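Local coordinates for protein ATP-dependent DNA helicase uvsW (Enterobacteria phage T4, PDB 1RIF) that couples ATP hydrolysis to the unwinding of duplex DNA in the 3'-5' direction and drives branch migration of Holliday junctions during phage recombination and repair, at residues Glu157-Pro165 with Trp222-Glu233. The protein carries 1 engineered substitution. Numbering follows the deposited sequence.
Sequences EGKILIIVP and WFSQFGMMMNDE
L161 lays its CB over one face of the F226 ring, 3.7 Å from the ring centroid, a CH-pi contact. With CG anti to the backbone N (chi1 -156°), its CD1 also reaches CG of M229 at 3.9 Å; a branched leucine suits a place between an aromatic ring and a flexible thioether chain. I163 continues this face of the sheet. On the other face, CG2 of I160 meets CE of M230 at 3.5 Å, the two side chains running the same way; here I160 packs on Y152 of helix 141-155, and I162 on that helix and on M173 and F177 of helix 167-180, as beta-branched residues often do inside a parallel sheet.

Strands 159-163 and 226-232 are neighbours in the seven-stranded parallel sheet of the RecA-like ATPase domain. Their ladder runs through L161 N to M228 O (2.9 Å) and M230 N to L161 O. It ends with D232 N on I163 O at 3.1 Å. At the other end a beta bulge shifts the register: K159 O accepts G227 N at 2.8 Å and, weakly, M228 N. The extended K159 chain lets NZ hydrogen-bond to the carbonyl O of N203.

Where the ladder ends, D232 and E233 open the predicted DEAH box, and D232 OD1 and E233 OE1 both form salt bridges to NH1 of the engineered R141, in the predicted ATP-binding segment. A largely apolar strand, regularly bonded beyond its bulge, thus delivers two acids to the C-terminal end of the parallel strands, consistent with Walker B chemistry.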
ATOM      1  N   GLU A 157      14.588  -0.530   9.933  1.00 23.04           N
ATOM      2  CA  GLU A 157      14.959   0.830  10.288  1.00 26.49           C
ATOM      3  C   GLU A 157      14.203   1.985   9.644  1.00 26.59           C
ATOM      4  O   GLU A 157      14.303   3.120  10.111  1.00 29.23           O
ATOM      5  CB  GLU A 157      16.438   1.047  10.022  1.00 29.15           C
ATOM      6  CG  GLU A 157      17.363   0.396  11.010  1.00 36.09           C
ATOM      7  CD  GLU A 157      18.750   0.960  10.879  1.00 39.39           C
ATOM      8  OE1 GLU A 157      19.240   1.036   9.728  1.00 43.02           O
ATOM      9  OE2 GLU A 157      19.345   1.331  11.911  1.00 42.15           O
ATOM     10  N   GLY A 158      13.465   1.739   8.573  1.00 24.64           N
ATOM     11  CA  GLY A 158      12.749   2.855   7.967  1.00 24.34           C
ATOM     12  C   GLY A 158      11.627   3.451   8.812  1.00 21.58           C
ATOM     13  O   GLY A 158      11.578   3.289  10.036  1.00 20.98           O
ATOM     14  N   LYS A 159      10.720   4.160   8.151  1.00 19.46           N
ATOM     15  CA  LYS A 159       9.578   4.761   8.823  1.00 16.68           C
ATOM     16  C   LYS A 159       8.296   4.136   8.302  1.00 15.44           C
ATOM     17  O   LYS A 159       8.307   3.409   7.302  1.00 12.97           O
ATOM     18  CB  LYS A 159       9.537   6.265   8.585  1.00 16.47           C
ATOM     19  CG  LYS A 159      10.539   7.048   9.403  1.00 16.86           C
ATOM     20  CD  LYS A 159      10.317   8.528   9.205  1.00 20.81           C
ATOM     21  CE  LYS A 159      11.224   9.354  10.093  1.00 23.43           C
ATOM     22  NZ  LYS A 159      11.000  10.802   9.832  1.00 29.44           N
ATOM     23  N   ILE A 160       7.196   4.425   8.992  1.00 16.94           N
ATOM     24  CA  ILE A 160       5.880   3.912   8.621  1.00 16.53           C
ATOM     25  C   ILE A 160       4.948   5.091   8.311  1.00 16.73           C
ATOM     26  O   ILE A 160       4.825   6.024   9.118  1.00 16.22           O
ATOM     27  CB  ILE A 160       5.246   3.059   9.764  1.00 15.71           C
ATOM     28  CG1 ILE A 160       6.209   1.947  10.203  1.00 15.44           C
ATOM     29  CG2 ILE A 160       3.944   2.434   9.285  1.00 14.81           C
ATOM     30  CD1 ILE A 160       6.757   2.135  11.619  1.00 15.30           C
ATOM     31  N   LEU A 161       4.321   5.054   7.132  1.00 15.43           N
ATOM     32  CA  LEU A 161       3.387   6.101   6.705  1.00 15.34           C
ATOM     33  C   LEU A 161       1.989   5.513   6.776  1.00 16.07           C
ATOM     34  O   LEU A 161       1.722   4.467   6.179  1.00 15.58           O
ATOM     35  CB  LEU A 161       3.645   6.527   5.255  1.00 14.97           C
ATOM     36  CG  LEU A 161       3.216   7.915   4.741  1.00 15.45           C
ATOM     37  CD1 LEU A 161       2.768   7.764   3.300  1.00 15.01           C
ATOM     38  CD2 LEU A 161       2.104   8.525   5.560  1.00 17.28           C
ATOM     39  N   ILE A 162       1.102   6.183   7.506  1.00 15.00           N
ATOM     40  CA  ILE A 162      -0.271   5.738   7.631  1.00 14.79           C
ATOM     41  C   ILE A 162      -1.148   6.861   7.099  1.00 13.97           C
ATOM     42  O   ILE A 162      -1.081   7.982   7.588  1.00 14.56           O
ATOM     43  CB  ILE A 162      -0.615   5.440   9.099  1.00 15.88           C
ATOM     44  CG1 ILE A 162       0.421   4.469   9.669  1.00 16.00           C
ATOM     45  CG2 ILE A 162      -2.021   4.824   9.207  1.00 15.13           C
ATOM     46  CD1 ILE A 162       0.244   4.199  11.131  1.00 20.62           C
ATOM     47  N   ILE A 163      -1.952   6.559   6.083  1.00 13.78           N
ATOM     48  CA  ILE A 163      -2.837   7.550   5.465  1.00 13.50           C
ATOM     49  C   ILE A 163      -4.284   7.315   5.912  1.00 13.38           C
ATOM     50  O   ILE A 163      -4.810   6.222   5.771  1.00 13.25           O
ATOM     51  CB  ILE A 163      -2.750   7.472   3.902  1.00 12.72           C
ATOM     52  CG1 ILE A 163      -1.287   7.627   3.454  1.00 14.95           C
ATOM     53  CG2 ILE A 163      -3.618   8.565   3.254  1.00 12.00           C
ATOM     54  CD1 ILE A 163      -1.058   7.527   1.935  1.00 16.24           C
ATOM     55  N   VAL A 164      -4.920   8.340   6.466  1.00 16.12           N
ATOM     56  CA  VAL A 164      -6.300   8.204   6.919  1.00 18.05           C
ATOM     57  C   VAL A 164      -7.185   9.186   6.152  1.00 19.33           C
ATOM     58  O   VAL A 164      -6.692  10.169   5.601  1.00 19.65           O
ATOM     59  CB  VAL A 164      -6.440   8.438   8.466  1.00 17.16           C
ATOM     60  CG1 VAL A 164      -5.639   7.385   9.222  1.00 16.88           C
ATOM     61  CG2 VAL A 164      -6.004   9.849   8.842  1.00 17.10           C
ATOM     62  N   PRO A 165      -8.502   8.922   6.098  1.00 20.11           N
ATOM     63  CA  PRO A 165      -9.414   9.812   5.373  1.00 20.63           C
ATOM     64  C   PRO A 165      -9.576  11.259   5.842  1.00 21.27           C
ATOM     65  O   PRO A 165      -9.833  12.137   5.015  1.00 23.03           O
ATOM     66  CB  PRO A 165     -10.733   9.035   5.368  1.00 20.67           C
ATOM     67  CG  PRO A 165     -10.630   8.139   6.549  1.00 22.62           C
ATOM     68  CD  PRO A 165      -9.196   7.702   6.548  1.00 19.70           C
ATOM     69  N   TRP A 222      10.566  12.721  -0.429  1.00 24.27           N
ATOM     70  CA  TRP A 222      10.086  12.568   0.940  1.00 23.19           C
ATOM     71  C   TRP A 222       9.615  11.141   1.231  1.00 24.15           C
ATOM     72  O   TRP A 222       9.699  10.668   2.369  1.00 23.62           O
ATOM     73  CB  TRP A 222       8.932  13.537   1.199  1.00 23.48           C
ATOM     74  CG  TRP A 222       8.362  13.475   2.595  1.00 22.90           C
ATOM     75  CD1 TRP A 222       8.894  14.032   3.720  1.00 21.34           C
ATOM     76  CD2 TRP A 222       7.122  12.860   2.998  1.00 22.90           C
ATOM     77  NE1 TRP A 222       8.061  13.814   4.797  1.00 22.63           N
ATOM     78  CE2 TRP A 222       6.967  13.101   4.381  1.00 22.41           C
ATOM     79  CE3 TRP A 222       6.128  12.137   2.322  1.00 22.50           C
ATOM     80  CZ2 TRP A 222       5.853  12.644   5.105  1.00 23.04           C
ATOM     81  CZ3 TRP A 222       5.016  11.682   3.046  1.00 21.75           C
ATOM     82  CH2 TRP A 222       4.893  11.941   4.420  1.00 21.90           C
ATOM     83  N   PHE A 223       9.129  10.454   0.199  1.00 23.38           N
ATOM     84  CA  PHE A 223       8.619   9.096   0.354  1.00 22.36           C
ATOM     85  C   PHE A 223       9.673   7.995   0.432  1.00 23.43           C
ATOM     86  O   PHE A 223       9.342   6.849   0.737  1.00 23.18           O
ATOM     87  CB  PHE A 223       7.637   8.772  -0.780  1.00 20.64           C
ATOM     88  CG  PHE A 223       6.426   9.666  -0.806  1.00 20.79           C
ATOM     89  CD1 PHE A 223       6.473  10.913  -1.429  1.00 18.19           C
ATOM     90  CD2 PHE A 223       5.251   9.279  -0.169  1.00 19.08           C
ATOM     91  CE1 PHE A 223       5.369  11.764  -1.415  1.00 19.57           C
ATOM     92  CE2 PHE A 223       4.137  10.126  -0.149  1.00 20.07           C
ATOM     93  CZ  PHE A 223       4.196  11.370  -0.773  1.00 19.19           C
ATOM     94  N   SER A 224      10.936   8.327   0.170  1.00 24.20           N
ATOM     95  CA  SER A 224      12.002   7.317   0.205  1.00 24.34           C
ATOM     96  C   SER A 224      12.270   6.778   1.611  1.00 23.03           C
ATOM     97  O   SER A 224      12.772   5.668   1.772  1.00 22.77           O
ATOM     98  CB  SER A 224      13.298   7.896  -0.368  1.00 26.26           C
ATOM     99  OG  SER A 224      13.106   8.354  -1.697  1.00 31.83           O
ATOM    100  N   GLN A 225      11.920   7.569   2.621  1.00 22.80           N
ATOM    101  CA  GLN A 225      12.133   7.199   4.018  1.00 21.62           C
ATOM    102  C   GLN A 225      11.191   6.139   4.563  1.00 19.94           C
ATOM    103  O   GLN A 225      11.418   5.628   5.654  1.00 18.52           O
ATOM    104  CB  GLN A 225      12.025   8.438   4.904  1.00 22.06           C
ATOM    105  CG  GLN A 225      10.713   9.186   4.762  1.00 23.07           C
ATOM    106  CD  GLN A 225      10.696  10.472   5.566  1.00 24.76           C
ATOM    107  OE1 GLN A 225      10.063  11.457   5.178  1.00 23.90           O
ATOM    108  NE2 GLN A 225      11.385  10.465   6.701  1.00 24.59           N
ATOM    109  N   PHE A 226      10.150   5.792   3.813  1.00 18.12           N
ATOM    110  CA  PHE A 226       9.193   4.809   4.306  1.00 18.79           C
ATOM    111  C   PHE A 226       9.409   3.366   3.887  1.00 17.42           C
ATOM    112  O   PHE A 226       9.638   3.077   2.714  1.00 18.93           O
ATOM    113  CB  PHE A 226       7.773   5.253   3.949  1.00 17.06           C
ATOM    114  CG  PHE A 226       7.404   6.578   4.544  1.00 20.54           C
ATOM    115  CD1 PHE A 226       7.435   7.739   3.772  1.00 20.11           C
ATOM    116  CD2 PHE A 226       7.098   6.682   5.898  1.00 18.47           C
ATOM    117  CE1 PHE A 226       7.171   8.982   4.344  1.00 19.98           C
ATOM    118  CE2 PHE A 226       6.834   7.923   6.481  1.00 19.64           C
ATOM    119  CZ  PHE A 226       6.871   9.075   5.703  1.00 18.91           C
ATOM    120  N   GLY A 227       9.351   2.466   4.870  1.00 15.77           N
ATOM    121  CA  GLY A 227       9.515   1.051   4.601  1.00 14.99           C
ATOM    122  C   GLY A 227       8.161   0.355   4.577  1.00 14.84           C
ATOM    123  O   GLY A 227       7.998  -0.720   3.994  1.00 13.79           O
ATOM    124  N   MET A 228       7.187   0.979   5.230  1.00 14.65           N
ATOM    125  CA  MET A 228       5.834   0.450   5.289  1.00 15.73           C
ATOM    126  C   MET A 228       4.845   1.597   5.162  1.00 15.54           C
ATOM    127  O   MET A 228       5.081   2.684   5.671  1.00 15.66           O
ATOM    128  CB  MET A 228       5.596  -0.287   6.608  1.00 16.87           C
ATOM    129  CG  MET A 228       4.180  -0.822   6.770  1.00 17.73           C
ATOM    130  SD  MET A 228       3.884  -1.621   8.375  1.00 18.10           S
ATOM    131  CE  MET A 228       4.637  -3.236   8.089  1.00 16.30           C
ATOM    132  N   MET A 229       3.742   1.349   4.464  1.00 17.85           N
ATOM    133  CA  MET A 229       2.697   2.352   4.261  1.00 18.91           C
ATOM    134  C   MET A 229       1.338   1.663   4.313  1.00 18.45           C
ATOM    135  O   MET A 229       1.158   0.565   3.778  1.00 17.99           O
ATOM    136  CB  MET A 229       2.891   3.059   2.903  1.00 19.54           C
ATOM    137  CG  MET A 229       1.832   4.100   2.527  1.00 23.21           C
ATOM    138  SD  MET A 229       0.288   3.428   1.801  1.00 27.13           S
ATOM    139  CE  MET A 229       0.851   2.938   0.182  1.00 26.22           C
ATOM    140  N   MET A 230       0.393   2.318   4.975  1.00 18.03           N
ATOM    141  CA  MET A 230      -0.964   1.816   5.115  1.00 18.74           C
ATOM    142  C   MET A 230      -1.970   2.922   4.808  1.00 19.01           C
ATOM    143  O   MET A 230      -1.754   4.093   5.149  1.00 18.76           O
ATOM    144  CB  MET A 230      -1.220   1.342   6.548  1.00 21.53           C
ATOM    145  CG  MET A 230      -0.377   0.192   7.032  1.00 25.36           C
ATOM    146  SD  MET A 230      -0.501   0.101   8.830  1.00 26.73           S
ATOM    147  CE  MET A 230       1.199   0.253   9.305  1.00 24.50           C
ATOM    148  N   ASN A 231      -3.077   2.540   4.180  1.00 18.06           N
ATOM    149  CA  ASN A 231      -4.144   3.480   3.870  1.00 17.12           C
ATOM    150  C   ASN A 231      -5.470   2.851   4.303  1.00 17.38           C
ATOM    151  O   ASN A 231      -5.958   1.909   3.673  1.00 15.88           O
ATOM    152  CB  ASN A 231      -4.163   3.807   2.371  1.00 14.84           C
ATOM    153  CG  ASN A 231      -5.296   4.767   1.988  1.00 15.86           C
ATOM    154  OD1 ASN A 231      -5.782   5.551   2.810  1.00 17.13           O
ATOM    155  ND2 ASN A 231      -5.702   4.718   0.730  1.00 13.45           N
ATOM    156  N   ASP A 232      -6.025   3.350   5.403  1.00 16.63           N
ATOM    157  CA  ASP A 232      -7.296   2.855   5.908  1.00 18.49           C
ATOM    158  C   ASP A 232      -8.390   3.507   5.058  1.00 16.42           C
ATOM    159  O   ASP A 232      -8.407   4.721   4.910  1.00 15.59           O
ATOM    160  CB  ASP A 232      -7.451   3.226   7.390  1.00 22.51           C
ATOM    161  CG  ASP A 232      -8.644   2.547   8.045  1.00 26.98           C
ATOM    162  OD1 ASP A 232      -8.786   1.313   7.921  1.00 29.73           O
ATOM    163  OD2 ASP A 232      -9.446   3.248   8.690  1.00 33.12           O
ATOM    164  N   GLU A 233      -9.286   2.686   4.511  1.00 15.75           N
ATOM    165  CA  GLU A 233     -10.375   3.130   3.631  1.00 16.36           C
ATOM    166  C   GLU A 233      -9.748   3.480   2.289  1.00 14.72           C
ATOM    167  O   GLU A 233     -10.009   4.533   1.721  1.00 14.82           O
ATOM    168  CB  GLU A 233     -11.088   4.365   4.191  1.00 17.61           C
ATOM    169  CG  GLU A 233     -11.786   4.146   5.498  1.00 20.81           C
ATOM    170  CD  GLU A 233     -12.934   3.168   5.384  1.00 25.13           C
ATOM    171  OE1 GLU A 233     -12.706   2.012   4.974  1.00 26.11           O
ATOM    172  OE2 GLU A 233     -14.075   3.555   5.709  1.00 29.08           O
TER